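Local coordinates for arginase (Thermus thermophilus, PDB 2EF5), which probably catalyses the hydrolysis of L-arginine to L-ornithine and urea, using two manganese ions per subunit, at residues A[81-84]-A[85-89]; A[105-109]-A[110-114]; A[176-180]-A[181-185]; A[201-204]-A[205-209]; A[276-279]-A[280-284]. All coordinates share one frame; numbering follows the deposited sequence.

Contact 1: A[81-84]-A[85-89]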
loop_
_atom_site.group_PDB
_atom_site.type_symbol
_atom_site.label_atom_id
_atom_site.label_comp_id
_atom_site.label_asym_id
_atom_site.label_seq_id
_atom_site.Cartn_x
_atom_site.Cartn_y
_atom_site.Cartn_z
ATOM N N ALA A 81 -10.797 -43.085 -19.131
ATOM C CA ALA A 81 -11.326 -43.720 -17.929
ATOM C C ALA A 81 -11.241 -45.236 -18.047
ATOM O O ALA A 81 -11.138 -45.941 -17.045
ATOM C CB ALA A 81 -12.776 -43.295 -17.702
ATOM N N ALA A 82 -11.277 -45.732 -19.276
ATOM C CA ALA A 82 -11.218 -47.166 -19.515
ATOM C C ALA A 82 -9.804 -47.742 -19.493
ATOM O O ALA A 82 -9.635 -48.963 -19.489
ATOM C CB ALA A 82 -11.891 -47.494 -20.846
ATOM N N LEU A 83 -8.790 -46.882 -19.481
ATOM C CA LEU A 83 -7.410 -47.362 -19.458
ATOM C C LEU A 83 -7.082 -48.105 -18.169
ATOM O O LEU A 83 -7.566 -47.745 -17.102
ATOM C CB LEU A 83 -6.425 -46.190 -19.607
ATOM C CG LEU A 83 -6.256 -45.558 -20.993
ATOM C CD1 LEU A 83 -5.323 -44.364 -20.906
ATOM C CD2 LEU A 83 -5.697 -46.588 -21.958
ATOM N N PRO A 84 -6.281 -49.176 -18.254
ATOM C CA PRO A 84 -5.957 -49.868 -17.005
ATOM C C PRO A 84 -5.156 -48.862 -16.174
ATOM O O PRO A 84 -4.346 -48.118 -16.722
ATOM C CB PRO A 84 -5.123 -51.058 -17.479
ATOM C CG PRO A 84 -4.508 -50.575 -18.761
ATOM C CD PRO A 84 -5.650 -49.835 -19.410
ATOM N N GLU A 85 -5.399 -48.810 -14.866
ATOM C CA GLU A 85 -4.683 -47.864 -14.019
ATOM C C GLU A 85 -3.183 -48.223 -14.047
ATOM O O GLU A 85 -2.806 -49.383 -14.235
ATOM C CB GLU A 85 -5.310 -47.870 -12.614
ATOM C CG GLU A 85 -6.761 -47.290 -12.650
ATOM C CD GLU A 85 -7.472 -47.172 -11.310
ATOM O OE1 GLU A 85 -7.945 -48.209 -10.792
ATOM O OE2 GLU A 85 -7.513 -46.052 -10.738
ATOM N N GLY A 86 -2.329 -47.208 -13.947
ATOM C CA GLY A 86 -0.891 -47.426 -14.015
ATOM C C GLY A 86 -0.381 -47.018 -15.388
ATOM O O GLY A 86 0.824 -46.965 -15.637
ATOM N N VAL A 87 -1.312 -46.740 -16.295
ATOM C CA VAL A 87 -0.946 -46.315 -17.635
ATOM C C VAL A 87 -1.040 -44.791 -17.676
ATOM O O VAL A 87 -2.102 -44.213 -17.430
ATOM C CB VAL A 87 -1.877 -46.933 -18.703
ATOM C CG1 VAL A 87 -1.512 -46.402 -20.081
ATOM C CG2 VAL A 87 -1.750 -48.453 -18.691
ATOM N N PHE A 88 0.087 -44.151 -17.972
ATOM C CA PHE A 88 0.169 -42.696 -18.042
ATOM C C PHE A 88 -0.354 -42.206 -19.394
ATOM O O PHE A 88 0.200 -42.547 -20.446
ATOM C CB PHE A 88 1.629 -42.260 -17.864
ATOM C CG PHE A 88 1.810 -40.779 -17.689
ATOM C CD1 PHE A 88 2.134 -40.249 -16.448
ATOM C CD2 PHE A 88 1.681 -39.916 -18.771
ATOM C CE1 PHE A 88 2.334 -38.875 -16.288
ATOM C CE2 PHE A 88 1.875 -38.541 -18.625
ATOM C CZ PHE A 88 2.202 -38.019 -17.388
ATOM N N PRO A 89 -1.429 -41.403 -19.384
ATOM C CA PRO A 89 -1.984 -40.896 -20.641
ATOM C C PRO A 89 -1.462 -39.527 -21.062
ATOM O O PRO A 89 -1.393 -38.597 -20.253
ATOM C CB PRO A 89 -3.475 -40.847 -20.354
ATOM C CG PRO A 89 -3.488 -40.348 -18.943
ATOM C CD PRO A 89 -2.379 -41.182 -18.276
#
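P84 and V87 are the two ends of a type II beta turn that brings the loop after helix 66-81 into strand 87-93. The bond closing the turn, from V87 N to P84 O, is weak: it spans 3.4 Å and is bent to 140° at the hydrogen. G86 takes the third position with positive phi (103°), where a side chain would be jammed against the carbonyl oxygen of E85.

The side chains of the two end residues pack on each other. V87 keeps CG1 anti to its backbone N (chi1 177°), which leaves CG2 beside that nitrogen and facing the proline. CG2 meets the ring at P84 CG, 3.5 Å away and tighter than ordinary van der Waals contact, and also comes 3.3 Å from P84 O. Just before the turn, L83 brings CD1 to P89 CB on the strand, 4.0 Å away, with V87 CG1 a looser neighbour. Strand 2-8 lies against this apolar patch, A4 touching both L83 and V87 and R2 touching P84 and V87. The combination is that of a helix-to-strand connection in an alpha/beta fold, a glycine-containing type II turn leading into a strand of the parallel arginase sheet.

Contact 2: A[105-109]-A[110-114]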
loop_
_atom_site.group_PDB
_atom_site.type_symbol
_atom_site.label_atom_id
_atom_site.label_comp_id
_atom_site.label_asym_id
_atom_site.label_seq_id
_atom_site.Cartn_x
_atom_site.Cartn_y
_atom_site.Cartn_z
ATOM N N GLY A 105 -11.521 -37.503 -17.588
ATOM C CA GLY A 105 -11.263 -38.908 -17.838
ATOM C C GLY A 105 -10.075 -39.438 -17.059
ATOM O O GLY A 105 -10.165 -40.497 -16.440
ATOM N N ALA A 106 -8.966 -38.701 -17.081
ATOM C CA ALA A 106 -7.745 -39.104 -16.381
ATOM C C ALA A 106 -7.873 -39.061 -14.860
ATOM O O ALA A 106 -7.126 -39.737 -14.152
ATOM C CB ALA A 106 -6.566 -38.221 -16.827
ATOM N N ALA A 107 -8.810 -38.264 -14.360
ATOM C CA ALA A 107 -9.013 -38.133 -12.925
ATOM C C ALA A 107 -9.554 -39.420 -12.309
ATOM O O ALA A 107 -9.326 -39.699 -11.130
ATOM C CB ALA A 107 -9.961 -36.979 -12.637
ATOM N N ARG A 108 -10.278 -40.197 -13.108
ATOM C CA ARG A 108 -10.845 -41.457 -12.641
ATOM C C ARG A 108 -11.722 -41.299 -11.406
ATOM O O ARG A 108 -11.717 -42.152 -10.523
ATOM C CB ARG A 108 -9.726 -42.457 -12.336
ATOM C CG ARG A 108 -8.933 -42.851 -13.554
ATOM C CD ARG A 108 -8.038 -44.040 -13.287
ATOM N NE ARG A 108 -7.615 -44.624 -14.551
ATOM C CZ ARG A 108 -8.460 -45.090 -15.463
ATOM N NH1 ARG A 108 -9.765 -45.046 -15.240
ATOM N NH2 ARG A 108 -8.005 -45.574 -16.607
ATOM N N GLY A 109 -12.467 -40.203 -11.341
ATOM C CA GLY A 109 -13.346 -39.984 -10.207
ATOM C C GLY A 109 -12.672 -39.580 -8.910
ATOM O O GLY A 109 -13.353 -39.303 -7.925
ATOM N N ARG A 110 -11.344 -39.541 -8.892
ATOM C CA ARG A 110 -10.638 -39.156 -7.677
ATOM C C ARG A 110 -10.185 -37.702 -7.726
ATOM O O ARG A 110 -10.170 -37.079 -8.788
ATOM C CB ARG A 110 -9.432 -40.075 -7.439
ATOM C CG ARG A 110 -8.687 -39.813 -6.122
ATOM C CD ARG A 110 -9.643 -39.594 -4.935
ATOM N NE ARG A 110 -10.570 -40.706 -4.736
ATOM C CZ ARG A 110 -10.233 -41.888 -4.230
ATOM N NH1 ARG A 110 -8.981 -42.121 -3.862
ATOM N NH2 ARG A 110 -11.146 -42.843 -4.096
ATOM N N ARG A 111 -9.827 -37.167 -6.565
ATOM C CA ARG A 111 -9.376 -35.791 -6.447
ATOM C C ARG A 111 -7.979 -35.641 -7.045
ATOM O O ARG A 111 -7.041 -36.310 -6.622
ATOM C CB ARG A 111 -9.350 -35.382 -4.972
ATOM C CG ARG A 111 -8.959 -33.938 -4.727
ATOM C CD ARG A 111 -8.763 -33.656 -3.247
ATOM N NE ARG A 111 -8.398 -32.265 -3.007
ATOM C CZ ARG A 111 -8.018 -31.781 -1.828
ATOM N NH1 ARG A 111 -7.947 -32.577 -0.769
ATOM N NH2 ARG A 111 -7.712 -30.496 -1.711
ATOM N N VAL A 112 -7.840 -34.761 -8.031
ATOM C CA VAL A 112 -6.543 -34.544 -8.665
ATOM C C VAL A 112 -6.210 -33.062 -8.737
ATOM O O VAL A 112 -7.104 -32.222 -8.833
ATOM C CB VAL A 112 -6.513 -35.102 -10.110
ATOM C CG1 VAL A 112 -6.831 -36.595 -10.104
ATOM C CG2 VAL A 112 -7.506 -34.339 -10.981
ATOM N N GLY A 113 -4.923 -32.746 -8.677
ATOM C CA GLY A 113 -4.509 -31.359 -8.778
ATOM C C GLY A 113 -4.294 -31.069 -10.253
ATOM O O GLY A 113 -3.907 -31.961 -11.009
ATOM N N VAL A 114 -4.555 -29.837 -10.677
ATOM C CA VAL A 114 -4.378 -29.474 -12.078
ATOM C C VAL A 114 -3.388 -28.329 -12.234
ATOM O O VAL A 114 -3.584 -27.250 -11.685
ATOM C CB VAL A 114 -5.719 -29.048 -12.721
ATOM C CG1 VAL A 114 -5.491 -28.573 -14.172
ATOM C CG2 VAL A 114 -6.702 -30.211 -12.688
#
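The carbonyl group of A107 and the peptide N-H of R110 are the flat groups that meet most directly. R110 N stands above the carbonyl plane, 52° out of it, and donates to A107 O over 3.0 Å with an angle of 159° at the hydrogen. The guanidinium of R110 has G109 O lying obliquely to it, while the other two arginine head groups are turned to partners elsewhere: R111 NH2 forms a salt bridge with D161, and R108 NH1 points to A81 O, at a separation so short that the bond is doubtful in detail.

Two consecutive residues of positive phi, R108 and G109, make the reversal possible, and the second suits glycine. The aliphatic root of R110 stays close to the turn, its CB 3.7 Å from A107 O. CG is anti to the backbone N (chi1 -176°), and bends at chi2 and chi3 then carry the charged end away from the helix terminus.

Beneath the turn, V112 closes over A107. Its CG1 rests on A107 CA at 3.9 Å, and CG2 meets A107 CB at 4.0 Å, both methyls lying against this one residue at the end of the helix. V112 also touches P211 and Q256, and A106 packs on S257, which ties the helix end to the middle of the sheet. This is a type I' turn from A107 to R110 linking helix 99-107 to strand 113-117, at the end of a crossover between two parallel strands of the arginase alpha/beta fold.

Contact 3: A[176-180]-A[181-185]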
loop_
_atom_site.group_PDB
_atom_site.type_symbol
_atom_site.label_atom_id
_atom_site.label_comp_id
_atom_site.label_asym_id
_atom_site.label_seq_id
_atom_site.Cartn_x
_atom_site.Cartn_y
_atom_site.Cartn_z
ATOM N N ARG A 176 -12.349 -11.722 -12.600
ATOM C CA ARG A 176 -13.380 -11.816 -11.569
ATOM C C ARG A 176 -13.630 -13.263 -11.146
ATOM O O ARG A 176 -13.601 -13.583 -9.956
ATOM C CB ARG A 176 -14.703 -11.208 -12.057
ATOM C CG ARG A 176 -14.797 -9.694 -11.943
ATOM C CD ARG A 176 -16.234 -9.182 -12.145
ATOM N NE ARG A 176 -16.752 -9.437 -13.489
ATOM C CZ ARG A 176 -17.501 -10.484 -13.830
ATOM N NH1 ARG A 176 -17.837 -11.394 -12.924
ATOM N NH2 ARG A 176 -17.909 -10.621 -15.084
ATOM N N LEU A 177 -13.879 -14.132 -12.120
ATOM C CA LEU A 177 -14.151 -15.535 -11.836
ATOM C C LEU A 177 -12.989 -16.216 -11.115
ATOM O O LEU A 177 -13.191 -16.971 -10.159
ATOM C CB LEU A 177 -14.480 -16.282 -13.134
ATOM C CG LEU A 177 -15.770 -15.850 -13.833
ATOM C CD1 LEU A 177 -15.946 -16.654 -15.105
ATOM C CD2 LEU A 177 -16.957 -16.054 -12.901
ATOM N N LEU A 178 -11.770 -15.955 -11.576
ATOM C CA LEU A 178 -10.594 -16.546 -10.949
ATOM C C LEU A 178 -10.498 -16.116 -9.481
ATOM O O LEU A 178 -10.276 -16.945 -8.594
ATOM C CB LEU A 178 -9.325 -16.135 -11.705
ATOM C CG LEU A 178 -9.121 -16.808 -13.067
ATOM C CD1 LEU A 178 -8.061 -16.070 -13.863
ATOM C CD2 LEU A 178 -8.726 -18.269 -12.860
ATOM N N LYS A 179 -10.674 -14.826 -9.214
ATOM C CA LYS A 179 -10.606 -14.358 -7.833
ATOM C C LYS A 179 -11.753 -14.925 -7.001
ATOM O O LYS A 179 -11.545 -15.384 -5.878
ATOM C CB LYS A 179 -10.612 -12.829 -7.783
ATOM C CG LYS A 179 -9.292 -12.227 -8.227
ATOM C CD LYS A 179 -9.129 -10.799 -7.735
ATOM C CE LYS A 179 -7.675 -10.358 -7.849
ATOM N NZ LYS A 179 -6.770 -11.237 -7.045
ATOM N N GLU A 180 -12.958 -14.898 -7.560
ATOM C CA GLU A 180 -14.127 -15.431 -6.872
ATOM C C GLU A 180 -13.907 -16.895 -6.515
ATOM O O GLU A 180 -14.182 -17.320 -5.391
ATOM C CB GLU A 180 -15.367 -15.326 -7.765
ATOM C CG GLU A 180 -16.155 -14.030 -7.639
ATOM C CD GLU A 180 -17.325 -13.960 -8.616
ATOM O OE1 GLU A 180 -18.018 -14.987 -8.791
ATOM O OE2 GLU A 180 -17.554 -12.880 -9.199
ATOM N N ALA A 181 -13.412 -17.662 -7.483
ATOM C CA ALA A 181 -13.176 -19.090 -7.295
ATOM C C ALA A 181 -11.969 -19.405 -6.413
ATOM O O ALA A 181 -11.840 -20.521 -5.920
ATOM C CB ALA A 181 -13.018 -19.768 -8.655
ATOM N N GLY A 182 -11.085 -18.432 -6.222
ATOM C CA GLY A 182 -9.917 -18.664 -5.387
ATOM C C GLY A 182 -8.833 -19.511 -6.042
ATOM O O GLY A 182 -8.137 -20.276 -5.369
ATOM N N VAL A 183 -8.690 -19.381 -7.355
ATOM C CA VAL A 183 -7.679 -20.132 -8.086
ATOM C C VAL A 183 -6.305 -19.484 -7.899
ATOM O O VAL A 183 -6.166 -18.266 -8.014
ATOM C CB VAL A 183 -8.015 -20.185 -9.598
ATOM C CG1 VAL A 183 -6.863 -20.823 -10.372
ATOM C CG2 VAL A 183 -9.303 -20.977 -9.815
ATOM N N ARG A 184 -5.299 -20.298 -7.592
ATOM C CA ARG A 184 -3.939 -19.792 -7.416
ATOM C C ARG A 184 -3.389 -19.499 -8.813
ATOM O O ARG A 184 -3.303 -20.399 -9.655
ATOM C CB ARG A 184 -3.068 -20.840 -6.719
ATOM C CG ARG A 184 -1.584 -20.476 -6.622
ATOM C CD ARG A 184 -1.356 -19.243 -5.766
ATOM N NE ARG A 184 -1.772 -19.454 -4.384
ATOM C CZ ARG A 184 -1.092 -20.165 -3.491
ATOM N NH1 ARG A 184 0.056 -20.743 -3.827
ATOM N NH2 ARG A 184 -1.566 -20.305 -2.258
ATOM N N VAL A 185 -3.024 -18.244 -9.056
ATOM C CA VAL A 185 -2.517 -17.838 -10.363
ATOM C C VAL A 185 -1.105 -17.248 -10.330
ATOM O O VAL A 185 -0.825 -16.314 -9.577
ATOM C CB VAL A 185 -3.443 -16.788 -11.000
ATOM C CG1 VAL A 185 -2.953 -16.430 -12.396
ATOM C CG2 VAL A 185 -4.870 -17.321 -11.050
#
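L177 gives its carbonyl to the last regular helical bond in the segment: A181 N donates to L177 O over 2.8 Å at 159°. The methyl A181 CB also presses on that oxygen, at 3.2 Å. The leucine side chain itself turns to the loop residues F123, T125 and T128.

L178 follows and takes part through both its carbonyl and its side chain. The carbonyl oxygen accepts V183 N at 3.2 Å along a nearly straight path (163°), and G182 N in addition, though only weakly. The side chain, with CG anti to the carbonyl carbon (chi1 -73°), brings CD2 onto the branch point of V183, 3.8 Å from V183 CB and similarly close to both valine methyls. V185 CG2 lies a little farther along, at 4.4 Å from L178 CD2. L164 of strand 162-167 touches both L178 and V185, adding a strand residue to this apolar cluster.

K179 contributes its carbonyl, which G182 N reaches in a weak bond of 3.1 Å, while its ammonium end makes a cation-pi contact with F290 of a neighbouring subunit. E180 adds the preceding helical bond, from its own N to R176 O.

G182, with positive phi, is the C-prime residue of a Schellman motif. It ends helix 172-181 and turns the chain into strand 184-187, completing a beta-alpha-beta unit that starts at strand 162-167.

Contact 4: A[201-204]-A[205-209]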
loop_
_atom_site.group_PDB
_atom_site.type_symbol
_atom_site.label_atom_id
_atom_site.label_comp_id
_atom_site.label_asym_id
_atom_site.label_seq_id
_atom_site.Cartn_x
_atom_site.Cartn_y
_atom_site.Cartn_z
ATOM N N GLU A 201 7.998 -25.140 -6.610
ATOM C CA GLU A 201 7.951 -25.641 -5.237
ATOM C C GLU A 201 6.601 -25.283 -4.623
ATOM O O GLU A 201 5.966 -26.108 -3.971
ATOM C CB GLU A 201 9.075 -25.015 -4.400
ATOM C CG GLU A 201 10.476 -25.201 -4.976
ATOM C CD GLU A 201 11.059 -26.581 -4.722
ATOM O OE1 GLU A 201 10.336 -27.589 -4.889
ATOM O OE2 GLU A 201 12.256 -26.656 -4.366
ATOM N N GLU A 202 6.169 -24.047 -4.837
ATOM C CA GLU A 202 4.890 -23.588 -4.308
ATOM C C GLU A 202 3.703 -24.327 -4.923
ATOM O O GLU A 202 2.698 -24.573 -4.256
ATOM C CB GLU A 202 4.750 -22.079 -4.516
ATOM C CG GLU A 202 5.545 -21.264 -3.507
ATOM C CD GLU A 202 5.377 -19.770 -3.693
ATOM O OE1 GLU A 202 4.339 -19.350 -4.250
ATOM O OE2 GLU A 202 6.274 -19.010 -3.268
ATOM N N VAL A 203 3.816 -24.677 -6.198
ATOM C CA VAL A 203 2.755 -25.412 -6.871
ATOM C C VAL A 203 2.591 -26.773 -6.188
ATOM O O VAL A 203 1.481 -27.178 -5.835
ATOM C CB VAL A 203 3.088 -25.634 -8.381
ATOM C CG1 VAL A 203 2.180 -26.688 -8.982
ATOM C CG2 VAL A 203 2.934 -24.330 -9.143
ATOM N N LEU A 204 3.703 -27.479 -6.002
ATOM C CA LEU A 204 3.664 -28.793 -5.373
ATOM C C LEU A 204 3.126 -28.746 -3.943
ATOM O O LEU A 204 2.448 -29.679 -3.499
ATOM C CB LEU A 204 5.062 -29.413 -5.375
ATOM C CG LEU A 204 5.613 -29.809 -6.747
ATOM C CD1 LEU A 204 7.045 -30.290 -6.600
ATOM C CD2 LEU A 204 4.737 -30.892 -7.356
ATOM N N LYS A 205 3.438 -27.666 -3.231
ATOM C CA LYS A 205 2.992 -27.496 -1.850
ATOM C C LYS A 205 1.493 -27.242 -1.835
ATOM O O LYS A 205 0.744 -27.868 -1.074
ATOM C CB LYS A 205 3.716 -26.310 -1.201
ATOM C CG LYS A 205 3.437 -26.123 0.288
ATOM C CD LYS A 205 4.133 -27.186 1.134
ATOM C CE LYS A 205 4.059 -26.863 2.625
ATOM N NZ LYS A 205 4.907 -27.788 3.445
ATOM N N HIS A 206 1.062 -26.317 -2.687
ATOM C CA HIS A 206 -0.345 -25.955 -2.792
ATOM C C HIS A 206 -1.205 -27.165 -3.145
ATOM O O HIS A 206 -2.368 -27.241 -2.750
ATOM C CB HIS A 206 -0.526 -24.879 -3.857
ATOM C CG HIS A 206 -1.902 -24.291 -3.898
ATOM N ND1 HIS A 206 -2.393 -23.476 -2.904
ATOM C CD2 HIS A 206 -2.898 -24.416 -4.810
ATOM C CE1 HIS A 206 -3.634 -23.123 -3.196
ATOM N NE2 HIS A 206 -3.961 -23.682 -4.349
ATOM N N LEU A 207 -0.625 -28.108 -3.884
ATOM C CA LEU A 207 -1.346 -29.306 -4.306
ATOM C C LEU A 207 -0.764 -30.558 -3.659
ATOM O O LEU A 207 -0.865 -31.658 -4.207
ATOM C CB LEU A 207 -1.270 -29.446 -5.833
ATOM C CG LEU A 207 -1.713 -28.250 -6.678
ATOM C CD1 LEU A 207 -1.497 -28.548 -8.161
ATOM C CD2 LEU A 207 -3.180 -27.957 -6.410
ATOM N N GLN A 208 -0.165 -30.389 -2.486
ATOM C CA GLN A 208 0.461 -31.501 -1.785
ATOM C C GLN A 208 -0.445 -32.715 -1.579
ATOM O O GLN A 208 -1.650 -32.582 -1.354
ATOM C CB GLN A 208 1.013 -31.025 -0.436
ATOM C CG GLN A 208 -0.039 -30.617 0.585
ATOM C CD GLN A 208 0.583 -30.090 1.870
ATOM O OE1 GLN A 208 1.467 -30.722 2.452
ATOM N NE2 GLN A 208 0.121 -28.928 2.317
ATOM N N GLY A 209 0.154 -33.897 -1.681
ATOM C CA GLY A 209 -0.574 -35.139 -1.494
ATOM C C GLY A 209 -1.511 -35.571 -2.608
ATOM O O GLY A 209 -2.130 -36.630 -2.512
#
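V203 and L207 meet one helical turn apart, at the point where helix 196-206 unwinds. L207 N donates to V203 O over 3.0 Å, but the bond is bent to 139°. The same oxygen is approached by the leucine's branch carbon, L207 CG at 3.5 Å, because CG stands beside the backbone N (chi1 -54°). Farther out, V203 CG1 and L207 CD1 touch at 4.2 Å.

The two preceding bonds are regular. H206 N reaches E202 O at 2.9 Å with 164° at the hydrogen, and K205 N reaches E201 O at 3.1 Å. After L207 the pattern breaks: Q208 N lies near L204 O at a poor angle and bonds instead to K205 O, over 3.0 Å.

Around this core, V163 of strand 162-167 touches V203, H206 and L207, while L212 of strand 212-217 touches L204 and L207. The carboxylate of E202 is held by Y186 OH and by a salt bridge to R198, and K205 NZ pairs with D158 of a neighbouring subunit.

L204 O, without an amide bond from Q208, is taken by R254 NH2, and L207 O weakly by R254 NH1. The guanidinium thus donates to carbonyls at the C-terminal end of the helix, where its positive charge probably interacts favourably with the helix dipole.

Contact 5: A[276-279]-A[280-284]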
loop_
_atom_site.group_PDB
_atom_site.type_symbol
_atom_site.label_atom_id
_atom_site.label_comp_id
_atom_site.label_asym_id
_atom_site.label_seq_id
_atom_site.Cartn_x
_atom_site.Cartn_y
_atom_site.Cartn_z
ATOM N N MET A 276 9.480 -28.701 -29.368
ATOM C CA MET A 276 9.622 -28.091 -28.048
ATOM C C MET A 276 8.774 -28.847 -27.035
ATOM O O MET A 276 9.263 -29.250 -25.979
ATOM C CB MET A 276 9.150 -26.636 -28.061
ATOM C CG MET A 276 10.133 -25.612 -28.611
ATOM S SD MET A 276 11.487 -25.243 -27.474
ATOM C CE MET A 276 10.634 -25.302 -25.877
ATOM N N LEU A 277 7.495 -29.022 -27.352
ATOM C CA LEU A 277 6.591 -29.711 -26.442
ATOM C C LEU A 277 6.949 -31.172 -26.224
ATOM O O LEU A 277 6.743 -31.705 -25.142
ATOM C CB LEU A 277 5.145 -29.595 -26.927
ATOM C CG LEU A 277 4.339 -28.478 -26.253
ATOM C CD1 LEU A 277 4.986 -27.134 -26.523
ATOM C CD2 LEU A 277 2.911 -28.487 -26.777
ATOM N N VAL A 278 7.463 -31.837 -27.247
ATOM C CA VAL A 278 7.848 -33.224 -27.055
ATOM C C VAL A 278 8.983 -33.264 -26.029
ATOM O O VAL A 278 8.977 -34.090 -25.118
ATOM C CB VAL A 278 8.312 -33.884 -28.367
ATOM C CG1 VAL A 278 8.972 -35.216 -28.063
ATOM C CG2 VAL A 278 7.116 -34.095 -29.289
ATOM N N GLY A 279 9.943 -32.355 -26.170
ATOM C CA GLY A 279 11.055 -32.323 -25.241
ATOM C C GLY A 279 10.570 -32.074 -23.827
ATOM O O GLY A 279 11.084 -32.666 -22.874
ATOM N N LEU A 280 9.580 -31.196 -23.681
ATOM C CA LEU A 280 9.043 -30.889 -22.363
ATOM C C LEU A 280 8.338 -32.107 -21.785
ATOM O O LEU A 280 8.427 -32.354 -20.587
ATOM C CB LEU A 280 8.093 -29.686 -22.430
ATOM C CG LEU A 280 8.813 -28.364 -22.715
ATOM C CD1 LEU A 280 7.806 -27.246 -22.981
ATOM C CD2 LEU A 280 9.697 -28.010 -21.526
ATOM N N ALA A 281 7.656 -32.879 -22.622
ATOM C CA ALA A 281 6.986 -34.086 -22.131
ATOM C C ALA A 281 8.035 -35.054 -21.581
ATOM O O ALA A 281 7.830 -35.676 -20.537
ATOM C CB ALA A 281 6.200 -34.762 -23.250
ATOM N N LEU A 282 9.161 -35.180 -22.279
ATOM C CA LEU A 282 10.220 -36.082 -21.840
ATOM C C LEU A 282 10.731 -35.670 -20.457
ATOM O O LEU A 282 10.920 -36.517 -19.576
ATOM C CB LEU A 282 11.361 -36.096 -22.861
ATOM C CG LEU A 282 10.989 -36.527 -24.288
ATOM C CD1 LEU A 282 12.238 -36.445 -25.172
ATOM C CD2 LEU A 282 10.409 -37.948 -24.291
ATOM N N SER A 283 10.940 -34.372 -20.256
ATOM C CA SER A 283 11.408 -33.903 -18.958
ATOM C C SER A 283 10.359 -34.176 -17.887
ATOM O O SER A 283 10.692 -34.554 -16.762
ATOM C CB SER A 283 11.706 -32.405 -18.992
ATOM O OG SER A 283 12.793 -32.119 -19.845
ATOM N N LEU A 284 9.092 -33.978 -18.226
ATOM C CA LEU A 284 8.030 -34.218 -17.259
ATOM C C LEU A 284 7.980 -35.689 -16.872
ATOM O O LEU A 284 7.612 -36.031 -15.746
ATOM C CB LEU A 284 6.676 -33.786 -17.826
ATOM C CG LEU A 284 5.505 -33.886 -16.846
ATOM C CD1 LEU A 284 5.715 -32.920 -15.695
ATOM C CD2 LEU A 284 4.202 -33.568 -17.563
HETATM O O HOH W 1 13.950 -33.167 -22.678
#
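Helix 272-284 is the last helix of the chain, and here M276, V278 and G279 meet L280, L282 and S283 one turn on. Four successive amides, from L280 N to S283 N, bond to the carbonyls four residues earlier, A281 N reaching L277 O at 2.9 Å. In the first of them, L280 N lies in the carbonyl plane of M276.

L280 and L282 each lay the branch carbon over the carbonyl four residues back. L280 CG is 3.4 Å from M276 O, and L282 CG is 3.3 Å from V278 O, both side chains having CG beside the backbone N (chi1 -59° in L282). Side chain to side chain the fit is looser: M276 CE meets L280 CD1, and V278 CG1 meets L282 CG, each pair at 4.5 Å. With an alanine in place of L282, V278 CG1 would probably lose its neighbour and V278 O the branch carbon lying over it, and a gap is likely to open toward helix 31-37.

G279 O has a second donor besides S283 N: a water gives one hydrogen to it at 2.9 Å and the other to S283 OG. That hydroxyl is also hydrogen-bonded to H243 ND1, a second-shell link to a residue lining a guanidine pocket.

V278 and L282 face helix 31-37, L280 and S283 pack on helix 239-252, and A281 and L284 rest on L258 of strand 255-261, which places the helix between two helical neighbours and the parallel sheet.

In the fold
Contacts 1 to 3 are helix-to-strand connections of one parallel sheet, whereas contacts 4 and 5 lie on helices packed against it. R108 of contact 2 lies against contact 1, though its guanidinium distances there are too short to define bonds. Contact 2 meets contact 4 where L207 CD1 lies 4.2 Å from G113 CA, and contact 4 meets contact 3 where H206 ND1 packs 3.3 Å from R184 NH2. Contacts 3 and 5 are on opposite sides of the chain's centre, their centres about 29 Å apart. The side chain of L277 is about 10 Å from a manganese ion, that of L178 about 12 Å, and that of S283 about 6 Å from a bound guanidine. Contacts 1, 2 and 4 lie away from the metals.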